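Local coordinates for putative lipoprotein (Bacteroides thetaiotaomicron, PDB 4Q1Z) that is of unknown function but is a two-domain, strand-rich putative lipoprotein of the DUF4876 family from a gut Bacteroides, at residues Trp179-Asn184 with Tyr238-Val243; Glu112-Gly117 with Phe127-Tyr132; Ser220-Phe225 with Pro394-Thr399. All blocks are in the same frame, centred on the assembly; numbering follows the deposited sequence.

Interaction 1 of 3, residues Trp179-Asn184 with Tyr238-Val243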
loop_
_atom_site.group_PDB
_atom_site.type_symbol
_atom_site.label_atom_id
_atom_site.label_comp_id
_atom_site.label_asym_id
_atom_site.label_seq_id
_atom_site.Cartn_x
_atom_site.Cartn_y
_atom_site.Cartn_z
ATOM N N TRP A 179 -15.239 1.508 4.691
ATOM C CA TRP A 179 -15.252 0.096 5.058
ATOM C C TRP A 179 -14.092 -0.145 6.003
ATOM O O TRP A 179 -13.179 0.684 6.085
ATOM C CB TRP A 179 -15.107 -0.828 3.822
ATOM C CG TRP A 179 -16.135 -0.661 2.751
ATOM C CD1 TRP A 179 -16.107 0.234 1.716
ATOM C CD2 TRP A 179 -17.290 -1.488 2.539
ATOM N NE1 TRP A 179 -17.220 0.068 0.923
ATOM C CE2 TRP A 179 -17.934 -1.019 1.376
ATOM C CE3 TRP A 179 -17.847 -2.586 3.223
ATOM C CZ2 TRP A 179 -19.088 -1.637 0.857
ATOM C CZ3 TRP A 179 -19.027 -3.148 2.751
ATOM C CH2 TRP A 179 -19.628 -2.682 1.573
ATOM N N LYS A 180 -14.106 -1.285 6.696
ATOM C CA LYS A 180 -12.980 -1.707 7.524
ATOM C C LYS A 180 -12.794 -3.206 7.410
ATOM O O LYS A 180 -13.712 -3.939 7.042
ATOM C CB LYS A 180 -13.073 -1.246 8.999
ATOM C CG LYS A 180 -14.039 -1.982 9.906
ATOM C CD LYS A 180 -13.886 -1.430 11.307
ATOM C CE LYS A 180 -14.992 -1.873 12.218
ATOM N NZ LYS A 180 -14.766 -1.406 13.610
ATOM N N PHE A 181 -11.597 -3.659 7.702
ATOM C CA PHE A 181 -11.335 -5.079 7.721
ATOM C C PHE A 181 -11.937 -5.629 9.007
ATOM O O PHE A 181 -11.815 -4.971 10.053
ATOM C CB PHE A 181 -9.813 -5.354 7.661
ATOM C CG PHE A 181 -9.175 -5.170 6.302
ATOM C CD1 PHE A 181 -9.107 -6.224 5.397
ATOM C CD2 PHE A 181 -8.595 -3.953 5.943
ATOM C CE1 PHE A 181 -8.491 -6.065 4.154
ATOM C CE2 PHE A 181 -7.950 -3.800 4.701
ATOM C CZ PHE A 181 -7.928 -4.852 3.808
ATOM N N PRO A 182 -12.567 -6.831 8.984
ATOM C CA PRO A 182 -12.998 -7.455 10.257
ATOM C C PRO A 182 -11.769 -7.950 11.065
ATOM O O PRO A 182 -10.622 -7.699 10.674
ATOM C CB PRO A 182 -13.893 -8.606 9.787
ATOM C CG PRO A 182 -13.384 -8.965 8.445
ATOM C CD PRO A 182 -12.797 -7.731 7.830
ATOM N N GLY A 183 -11.999 -8.647 12.174
ATOM C CA GLY A 183 -10.914 -9.176 12.999
ATOM C C GLY A 183 -10.745 -8.497 14.342
ATOM O O GLY A 183 -10.920 -7.279 14.463
ATOM N N ASN A 184 -10.377 -9.297 15.357
ATOM C CA ASN A 184 -10.201 -8.909 16.766
ATOM C C ASN A 184 -8.916 -8.087 17.006
ATOM O O ASN A 184 -8.814 -7.406 18.028
ATOM C CB ASN A 184 -10.199 -10.171 17.681
ATOM C CG ASN A 184 -8.886 -10.963 17.716
ATOM O OD1 ASN A 184 -8.232 -11.227 16.692
ATOM N ND2 ASN A 184 -8.467 -11.365 18.910
ATOM N N TYR A 238 -13.862 -13.257 1.988
ATOM C CA TYR A 238 -14.377 -12.710 3.245
ATOM C C TYR A 238 -14.940 -11.305 3.031
ATOM O O TYR A 238 -14.515 -10.586 2.127
ATOM C CB TYR A 238 -13.308 -12.723 4.350
ATOM C CG TYR A 238 -12.608 -14.047 4.627
ATOM C CD1 TYR A 238 -13.228 -15.262 4.354
ATOM C CD2 TYR A 238 -11.335 -14.078 5.201
ATOM C CE1 TYR A 238 -12.593 -16.477 4.622
ATOM C CE2 TYR A 238 -10.704 -15.288 5.498
ATOM C CZ TYR A 238 -11.344 -16.483 5.221
ATOM O OH TYR A 238 -10.728 -17.672 5.513
ATOM N N ASP A 239 -15.928 -10.932 3.847
ATOM C CA ASP A 239 -16.595 -9.652 3.701
ATOM C C ASP A 239 -15.974 -8.538 4.519
ATOM O O ASP A 239 -15.720 -8.694 5.722
ATOM C CB ASP A 239 -18.079 -9.765 4.096
ATOM C CG ASP A 239 -18.932 -10.690 3.252
ATOM O OD1 ASP A 239 -18.363 -11.494 2.497
ATOM O OD2 ASP A 239 -20.177 -10.624 3.375
HETATM N N MSE A 240 -15.817 -7.374 3.863
HETATM C CA MSE A 240 -15.396 -6.123 4.470
HETATM C C MSE A 240 -16.555 -5.622 5.359
HETATM O O MSE A 240 -17.735 -5.869 5.029
HETATM C CB MSE A 240 -15.057 -5.082 3.362
HETATM C CG MSE A 240 -13.810 -5.423 2.548
HETATM SE SE MSE A 240 -12.172 -5.494 3.594
HETATM C CE MSE A 240 -11.997 -3.584 3.898
ATOM N N GLN A 241 -16.236 -4.963 6.479
ATOM C CA GLN A 241 -17.278 -4.413 7.357
ATOM C C GLN A 241 -17.678 -3.005 6.879
ATOM O O GLN A 241 -16.803 -2.141 6.707
ATOM C CB GLN A 241 -16.789 -4.341 8.802
ATOM C CG GLN A 241 -17.087 -5.546 9.674
ATOM C CD GLN A 241 -16.647 -5.232 11.089
ATOM O OE1 GLN A 241 -15.558 -5.614 11.529
ATOM N NE2 GLN A 241 -17.445 -4.447 11.811
ATOM N N HIS A 242 -18.983 -2.774 6.635
ATOM C CA HIS A 242 -19.440 -1.448 6.217
ATOM C C HIS A 242 -19.404 -0.507 7.419
ATOM O O HIS A 242 -19.830 -0.900 8.522
ATOM C CB HIS A 242 -20.840 -1.500 5.601
ATOM C CG HIS A 242 -21.240 -0.211 4.944
ATOM N ND1 HIS A 242 -22.070 0.698 5.581
ATOM C CD2 HIS A 242 -20.852 0.307 3.759
ATOM C CE1 HIS A 242 -22.196 1.710 4.742
ATOM N NE2 HIS A 242 -21.498 1.511 3.628
ATOM N N VAL A 243 -18.850 0.712 7.217
ATOM C CA VAL A 243 -18.673 1.695 8.277
ATOM C C VAL A 243 -19.559 2.927 8.081
ATOM O O VAL A 243 -20.255 3.305 9.023
ATOM C CB VAL A 243 -17.180 2.099 8.466
ATOM C CG1 VAL A 243 -17.032 3.231 9.479
ATOM C CG2 VAL A 243 -16.338 0.900 8.893
#

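Interaction 2 of 3, residues Glu112-Gly117 with Phe127-Tyr132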
loop_
_atom_site.group_PDB
_atom_site.type_symbol
_atom_site.label_atom_id
_atom_site.label_comp_id
_atom_site.label_asym_id
_atom_site.label_seq_id
_atom_site.Cartn_x
_atom_site.Cartn_y
_atom_site.Cartn_z
ATOM N N GLU A 112 -1.635 -2.568 -6.874
ATOM C CA GLU A 112 -2.316 -2.641 -8.154
ATOM C C GLU A 112 -3.765 -2.321 -7.919
ATOM O O GLU A 112 -4.320 -2.785 -6.917
ATOM C CB GLU A 112 -2.141 -4.050 -8.768
ATOM C CG GLU A 112 -2.804 -4.241 -10.132
ATOM C CD GLU A 112 -1.934 -4.841 -11.223
ATOM O OE1 GLU A 112 -0.808 -5.297 -10.918
ATOM O OE2 GLU A 112 -2.374 -4.830 -12.395
ATOM N N ILE A 113 -4.374 -1.517 -8.835
ATOM C CA ILE A 113 -5.784 -1.110 -8.796
ATOM C C ILE A 113 -6.407 -1.209 -10.209
ATOM O O ILE A 113 -5.833 -0.704 -11.184
ATOM C CB ILE A 113 -5.968 0.339 -8.190
ATOM C CG1 ILE A 113 -5.306 0.482 -6.785
ATOM C CG2 ILE A 113 -7.457 0.738 -8.157
ATOM C CD1 ILE A 113 -5.196 1.930 -6.212
ATOM N N TYR A 114 -7.592 -1.851 -10.309
ATOM C CA TYR A 114 -8.336 -1.962 -11.564
ATOM C C TYR A 114 -9.754 -1.482 -11.297
ATOM O O TYR A 114 -10.420 -2.031 -10.430
ATOM C CB TYR A 114 -8.257 -3.382 -12.116
ATOM C CG TYR A 114 -9.178 -3.668 -13.283
ATOM C CD1 TYR A 114 -9.201 -2.837 -14.408
ATOM C CD2 TYR A 114 -9.966 -4.813 -13.303
ATOM C CE1 TYR A 114 -10.014 -3.126 -15.502
ATOM C CE2 TYR A 114 -10.792 -5.098 -14.381
ATOM C CZ TYR A 114 -10.825 -4.246 -15.471
ATOM O OH TYR A 114 -11.647 -4.544 -16.525
ATOM N N TYR A 115 -10.190 -0.406 -11.991
ATOM C CA TYR A 115 -11.472 0.275 -11.721
ATOM C C TYR A 115 -12.372 0.634 -12.924
ATOM O O TYR A 115 -13.534 0.994 -12.698
ATOM C CB TYR A 115 -11.172 1.620 -11.000
ATOM C CG TYR A 115 -10.274 2.581 -11.770
ATOM C CD1 TYR A 115 -10.791 3.393 -12.781
ATOM C CD2 TYR A 115 -8.922 2.719 -11.451
ATOM C CE1 TYR A 115 -9.969 4.241 -13.519
ATOM C CE2 TYR A 115 -8.097 3.592 -12.160
ATOM C CZ TYR A 115 -8.629 4.362 -13.188
ATOM O OH TYR A 115 -7.847 5.241 -13.903
ATOM N N CYS A 116 -11.847 0.646 -14.157
ATOM C CA CYS A 116 -12.608 1.234 -15.266
ATOM C C CYS A 116 -13.652 0.287 -15.914
ATOM O O CYS A 116 -14.415 0.719 -16.798
ATOM C CB CYS A 116 -11.667 1.824 -16.311
ATOM S SG CYS A 116 -10.783 0.579 -17.277
ATOM N N GLY A 117 -13.689 -0.964 -15.476
ATOM C CA GLY A 117 -14.591 -1.918 -16.090
ATOM C C GLY A 117 -14.047 -2.416 -17.418
ATOM O O GLY A 117 -12.974 -1.984 -17.871
ATOM N N PHE A 127 -18.832 -3.643 -15.099
ATOM C CA PHE A 127 -18.135 -2.800 -14.130
ATOM C C PHE A 127 -17.882 -3.565 -12.807
ATOM O O PHE A 127 -17.507 -2.936 -11.806
ATOM C CB PHE A 127 -18.943 -1.487 -13.865
ATOM C CG PHE A 127 -20.377 -1.692 -13.428
ATOM C CD1 PHE A 127 -20.673 -2.293 -12.203
ATOM C CD2 PHE A 127 -21.429 -1.357 -14.269
ATOM C CE1 PHE A 127 -21.991 -2.550 -11.835
ATOM C CE2 PHE A 127 -22.749 -1.632 -13.904
ATOM C CZ PHE A 127 -23.019 -2.215 -12.690
ATOM N N ARG A 128 -18.126 -4.905 -12.778
ATOM C CA ARG A 128 -18.009 -5.659 -11.505
ATOM C C ARG A 128 -16.653 -6.354 -11.303
ATOM O O ARG A 128 -16.465 -7.014 -10.279
ATOM C CB ARG A 128 -19.132 -6.676 -11.347
ATOM C CG ARG A 128 -20.459 -6.193 -11.870
ATOM C CD ARG A 128 -21.566 -7.199 -11.711
ATOM N NE ARG A 128 -22.851 -6.570 -12.021
ATOM C CZ ARG A 128 -23.560 -5.879 -11.140
ATOM N NH1 ARG A 128 -23.163 -5.804 -9.876
ATOM N NH2 ARG A 128 -24.690 -5.288 -11.504
ATOM N N ASP A 129 -15.697 -6.160 -12.231
ATOM C CA ASP A 129 -14.367 -6.771 -12.123
ATOM C C ASP A 129 -13.366 -5.908 -11.270
ATOM O O ASP A 129 -12.222 -6.322 -11.088
ATOM C CB ASP A 129 -13.791 -7.102 -13.522
ATOM C CG ASP A 129 -13.871 -6.003 -14.569
ATOM O OD1 ASP A 129 -14.241 -4.851 -14.209
ATOM O OD2 ASP A 129 -13.477 -6.262 -15.727
ATOM N N GLN A 130 -13.823 -4.764 -10.712
ATOM C CA GLN A 130 -13.020 -3.849 -9.881
ATOM C C GLN A 130 -12.294 -4.570 -8.722
ATOM O O GLN A 130 -12.902 -5.393 -8.038
ATOM C CB GLN A 130 -13.897 -2.726 -9.279
ATOM C CG GLN A 130 -14.486 -1.761 -10.295
ATOM C CD GLN A 130 -15.119 -0.534 -9.654
ATOM O OE1 GLN A 130 -15.809 -0.598 -8.624
ATOM N NE2 GLN A 130 -14.939 0.615 -10.292
ATOM N N PHE A 131 -11.013 -4.254 -8.502
ATOM C CA PHE A 131 -10.223 -4.815 -7.409
ATOM C C PHE A 131 -9.091 -3.844 -7.010
ATOM O O PHE A 131 -8.683 -2.978 -7.793
ATOM C CB PHE A 131 -9.683 -6.236 -7.719
ATOM C CG PHE A 131 -8.439 -6.315 -8.577
ATOM C CD1 PHE A 131 -7.170 -6.297 -7.997
ATOM C CD2 PHE A 131 -8.532 -6.387 -9.966
ATOM C CE1 PHE A 131 -6.015 -6.369 -8.790
ATOM C CE2 PHE A 131 -7.379 -6.473 -10.756
ATOM C CZ PHE A 131 -6.129 -6.481 -10.159
ATOM N N TYR A 132 -8.606 -4.015 -5.766
ATOM C CA TYR A 132 -7.596 -3.236 -5.041
ATOM C C TYR A 132 -6.662 -4.201 -4.375
ATOM O O TYR A 132 -7.115 -5.012 -3.573
ATOM C CB TYR A 132 -8.286 -2.344 -3.957
ATOM C CG TYR A 132 -9.498 -1.599 -4.473
ATOM C CD1 TYR A 132 -10.769 -2.173 -4.420
ATOM C CD2 TYR A 132 -9.365 -0.361 -5.093
ATOM C CE1 TYR A 132 -11.875 -1.526 -4.958
ATOM C CE2 TYR A 132 -10.465 0.289 -5.645
ATOM C CZ TYR A 132 -11.723 -0.287 -5.556
ATOM O OH TYR A 132 -12.822 0.367 -6.062
HETATM O O HOH W 1 -12.771 -2.693 -13.227
#

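Interaction 3 of 3, residues Ser220-Phe225 with Pro394-Thr399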
loop_
_atom_site.group_PDB
_atom_site.type_symbol
_atom_site.label_atom_id
_atom_site.label_comp_id
_atom_site.label_asym_id
_atom_site.label_seq_id
_atom_site.Cartn_x
_atom_site.Cartn_y
_atom_site.Cartn_z
ATOM N N SER A 220 -10.248 -15.798 -6.166
ATOM C CA SER A 220 -9.237 -16.048 -5.119
ATOM C C SER A 220 -8.904 -14.805 -4.281
ATOM O O SER A 220 -7.990 -14.864 -3.451
ATOM C CB SER A 220 -7.959 -16.641 -5.704
ATOM O OG SER A 220 -7.332 -15.709 -6.568
ATOM N N SER A 221 -9.658 -13.704 -4.456
ATOM C CA SER A 221 -9.504 -12.480 -3.649
ATOM C C SER A 221 -9.701 -12.839 -2.191
ATOM O O SER A 221 -10.588 -13.632 -1.888
ATOM C CB SER A 221 -10.530 -11.422 -4.063
ATOM O OG SER A 221 -10.366 -10.955 -5.392
ATOM N N GLU A 222 -8.871 -12.293 -1.297
ATOM C CA GLU A 222 -8.962 -12.533 0.149
ATOM C C GLU A 222 -10.259 -11.950 0.691
ATOM O O GLU A 222 -10.979 -12.610 1.442
ATOM C CB GLU A 222 -7.751 -11.899 0.869
ATOM C CG GLU A 222 -6.433 -12.642 0.680
ATOM C CD GLU A 222 -5.785 -12.530 -0.683
ATOM O OE1 GLU A 222 -5.839 -11.439 -1.295
ATOM O OE2 GLU A 222 -5.186 -13.533 -1.123
ATOM N N PHE A 223 -10.568 -10.718 0.269
ATOM C CA PHE A 223 -11.744 -9.967 0.696
ATOM C C PHE A 223 -12.599 -9.493 -0.473
ATOM O O PHE A 223 -12.166 -9.507 -1.626
ATOM C CB PHE A 223 -11.335 -8.757 1.568
ATOM C CG PHE A 223 -11.034 -9.147 2.991
ATOM C CD1 PHE A 223 -9.789 -9.651 3.341
ATOM C CD2 PHE A 223 -12.027 -9.108 3.961
ATOM C CE1 PHE A 223 -9.533 -10.080 4.645
ATOM C CE2 PHE A 223 -11.779 -9.556 5.252
ATOM C CZ PHE A 223 -10.529 -10.021 5.594
ATOM N N GLU A 224 -13.844 -9.112 -0.159
ATOM C CA GLU A 224 -14.797 -8.550 -1.098
ATOM C C GLU A 224 -15.710 -7.578 -0.400
ATOM O O GLU A 224 -15.917 -7.694 0.794
ATOM C CB GLU A 224 -15.601 -9.619 -1.829
ATOM C CG GLU A 224 -16.525 -10.446 -0.963
ATOM C CD GLU A 224 -17.489 -11.283 -1.765
ATOM O OE1 GLU A 224 -17.577 -11.079 -2.995
ATOM O OE2 GLU A 224 -18.145 -12.161 -1.165
ATOM N N PHE A 225 -16.215 -6.590 -1.149
ATOM C CA PHE A 225 -17.166 -5.581 -0.689
ATOM C C PHE A 225 -18.592 -6.074 -0.960
ATOM O O PHE A 225 -19.283 -5.501 -1.810
ATOM C CB PHE A 225 -16.914 -4.253 -1.406
ATOM C CG PHE A 225 -15.583 -3.605 -1.140
ATOM C CD1 PHE A 225 -15.351 -2.920 0.051
ATOM C CD2 PHE A 225 -14.597 -3.578 -2.121
ATOM C CE1 PHE A 225 -14.130 -2.272 0.283
ATOM C CE2 PHE A 225 -13.377 -2.909 -1.897
ATOM C CZ PHE A 225 -13.152 -2.270 -0.687
ATOM N N PRO A 394 -1.821 -14.769 1.520
ATOM C CA PRO A 394 -1.681 -15.112 2.950
ATOM C C PRO A 394 -2.265 -16.475 3.263
ATOM O O PRO A 394 -3.239 -16.878 2.630
ATOM C CB PRO A 394 -2.446 -13.999 3.667
ATOM C CG PRO A 394 -3.395 -13.488 2.667
ATOM C CD PRO A 394 -2.749 -13.631 1.333
ATOM N N SER A 395 -1.683 -17.168 4.241
ATOM C CA SER A 395 -2.092 -18.520 4.654
ATOM C C SER A 395 -3.596 -18.653 5.007
ATOM O O SER A 395 -4.138 -19.749 4.876
ATOM C CB SER A 395 -1.258 -18.984 5.845
ATOM O OG SER A 395 -1.305 -18.028 6.891
ATOM N N TRP A 396 -4.252 -17.554 5.450
ATOM C CA TRP A 396 -5.666 -17.526 5.870
ATOM C C TRP A 396 -6.683 -17.299 4.699
ATOM O O TRP A 396 -7.882 -17.115 4.959
ATOM C CB TRP A 396 -5.885 -16.465 6.975
ATOM C CG TRP A 396 -5.306 -15.099 6.695
ATOM C CD1 TRP A 396 -4.161 -14.576 7.218
ATOM C CD2 TRP A 396 -5.888 -14.064 5.885
ATOM N NE1 TRP A 396 -3.977 -13.292 6.767
ATOM C CE2 TRP A 396 -5.021 -12.949 5.947
ATOM C CE3 TRP A 396 -7.040 -13.981 5.079
ATOM C CZ2 TRP A 396 -5.267 -11.765 5.229
ATOM C CZ3 TRP A 396 -7.288 -12.807 4.375
ATOM C CH2 TRP A 396 -6.412 -11.717 4.455
ATOM N N ASN A 397 -6.215 -17.323 3.433
ATOM C CA ASN A 397 -7.079 -17.182 2.261
ATOM C C ASN A 397 -8.088 -18.329 2.217
ATOM O O ASN A 397 -7.712 -19.488 2.368
ATOM C CB ASN A 397 -6.247 -17.129 0.974
ATOM C CG ASN A 397 -7.057 -17.128 -0.306
ATOM O OD1 ASN A 397 -7.640 -18.136 -0.682
ATOM N ND2 ASN A 397 -7.021 -16.038 -1.058
ATOM N N HIS A 398 -9.359 -17.985 1.972
ATOM C CA HIS A 398 -10.534 -18.871 1.912
ATOM C C HIS A 398 -10.357 -20.110 1.015
ATOM O O HIS A 398 -11.003 -21.125 1.282
ATOM C CB HIS A 398 -11.775 -18.079 1.450
ATOM C CG HIS A 398 -11.662 -17.471 0.080
ATOM N ND1 HIS A 398 -12.078 -18.155 -1.057
ATOM C CD2 HIS A 398 -11.197 -16.257 -0.291
ATOM C CE1 HIS A 398 -11.848 -17.337 -2.071
ATOM N NE2 HIS A 398 -11.328 -16.184 -1.662
ATOM N N THR A 399 -9.498 -20.051 -0.024
ATOM C CA THR A 399 -9.291 -21.189 -0.931
ATOM C C THR A 399 -8.430 -22.310 -0.312
ATOM O O THR A 399 -8.498 -23.443 -0.774
ATOM C CB THR A 399 -8.661 -20.742 -2.259
ATOM O OG1 THR A 399 -7.326 -20.288 -2.046
ATOM C CG2 THR A 399 -9.475 -19.689 -2.974
HETATM O O HOH W 2 -9.774 -15.022 2.352
#

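Interaction 1 of 3, residues Trp179-Asn184 with Tyr238-Val243
W179 and H242 meet as an edge-to-face (T-shaped) aromatic pair. The edge of the imidazole points at the face of the six-membered indole ring, planes at 85°. CD2 of H242 lies over that face, toward the rim. CE3 of W179 also packs on CB of M240 at 3.7 Å. On F181, the selenomethionine M240 makes a Met-aromatic contact: SE lies 3.6 Å from CD1 of F181, and CE sits over the ring centre. Bends at chi2 (-62°) and chi3 (-72°) place SE and then CE over this ring. The W179 and H242 rings sit on an antiparallel pairing of strands 177-180 and 238-245; M240 and F181 lie just beside it. K180 and Q241 are its hydrogen-bonded pair. K180 N to Q241 O and Q241 N to K180 O are both 2.8 Å. W179 and H242 form the next, non-hydrogen-bonded pair, with both side chains on one face. An alanine in place of W179 would probably open a gap beside M240 and leave the H242 ring without the face it packs against. Further out, F225 and Y257 meet the indole. R177 and the carbonyl of A249 bond the two nitrogens of H242. F223 meets F181 edge-to-face.

Interaction 2 of 3, residues Glu112-Gly117 with Phe127-Tyr132
Y114 and F131 form the hydrogen-bonded pair where the two segments run antiparallel. Y114 N to F131 O is 3.0 Å and nearly straight, at 176°. F131 N returns a bond to Y114 O. I113 and Y132 make the adjoining non-hydrogen-bonded pair. Past Y114 the pairing gives way to loop, yet CA of G117 stays 4.1 Å from CA of F127. At G117 a side chain would press on F127 and on the preceding carbonyl.

Strands 108-114 and 131-136 form a beta hairpin with a long connecting loop, within the large mixed sheet. I113 and Y132 lie on one face of it, Y114 and F131 on the other. CG2 of I113 touches CD2 of Y132.

CB of Y114 packs on CE2 of F131 at 3.5 Å, their side chains crossing at about a right angle. CG of Y114 is anti to its backbone N (chi1 170°); beyond it, CE2 of Y114 comes 3.2 Å from CG of D129. The Y114 OH donates to OD2 of D129 at 2.6 Å, from above the carboxylate plane. S118 and S214 also bond this OD2. The other oxygen, OD1, accepts from a water that accepts from G117 N and sits over the centre of the Y114 ring. Q130 ties the loop just past the strands: its NE2 donates to a lone pair of Y115 O, at 2.8 Å and in the amide plane of Q130. Q200 holds OE1 of Q130, and T259 O also accepts from NE2. CG of E112 also reaches CZ of the F131 ring, while its carboxylate forms a salt bridge with R388.

Interaction 3 of 3, residues Ser220-Phe225 with Pro394-Thr399
N397 grips the 220-225 segment through one amide nitrogen, in a contact that joins the C-terminal tail to the start of strand 223-224. The tail enters by a type I beta turn from P394 to N397, closed by N397 N to P394 O. It leaves through an Asx turn at N397.

The tight part centres on E222. CB of E222 lies 3.7 Å from CZ3 of W396, and its CG meets CG of P394. E222 and P394 reach toward each other tip to tip. The W396 side chain crosses that of E222 at about a right angle. CH2 of W396 also comes in at the edge of the F223 ring, 3.5 Å from CE1 of F223. NE1 of W396 is bonded to the carbonyl of P189, which helps fix the indole.

Polar bonds lie beside this packing. CG of N397 is anti to its backbone N (chi1 174°). Beyond it, ND2 of N397 donates to S220 O at 2.8 Å and to E222 OE2 at 3.1 Å, both near its amide plane. It meets OE2 from above the carboxylate plane. R387 bonds the same two oxygens, and I197 N holds OE1 of E222. The buried E222 carboxylate has several donors, which would probably help it keep its negative charge. H398 adds a bond from NE2 to S221 O at 2.7 Å, close to its ring plane. A water bridges E222 O and H398 N.

The side at S220 and the exposed T399 is looser. They touch lightly, with CB of S220 4.4 Å from CG2 of T399. T399 instead turns to its own segment: its N and OG1 reach OD1 of N397 from opposite faces of the amide plane, OG1 at 2.6 Å.

All three contacts reach the same large mixed sheet. Interaction 2 closes first along the chain, before interactions 1 and 3 open. The segments of those two alternate, so their loops cross. Interactions 1 and 3 have centres about 13 Å apart and touch. Strands 238-245 and 223-224 are neighbours in the sheet, and Y238 O is 2.8 Å from E224 N, a probable hydrogen bond. Interaction 2 lies about 17 Å from interaction 3 and 19 Å from interaction 1, centre to centre. It touches interaction 3 where Y132 packs on F225. Strands far apart in sequence meet in one sheet, and the C-terminal tail packs against the segment that leads into strand 223-224.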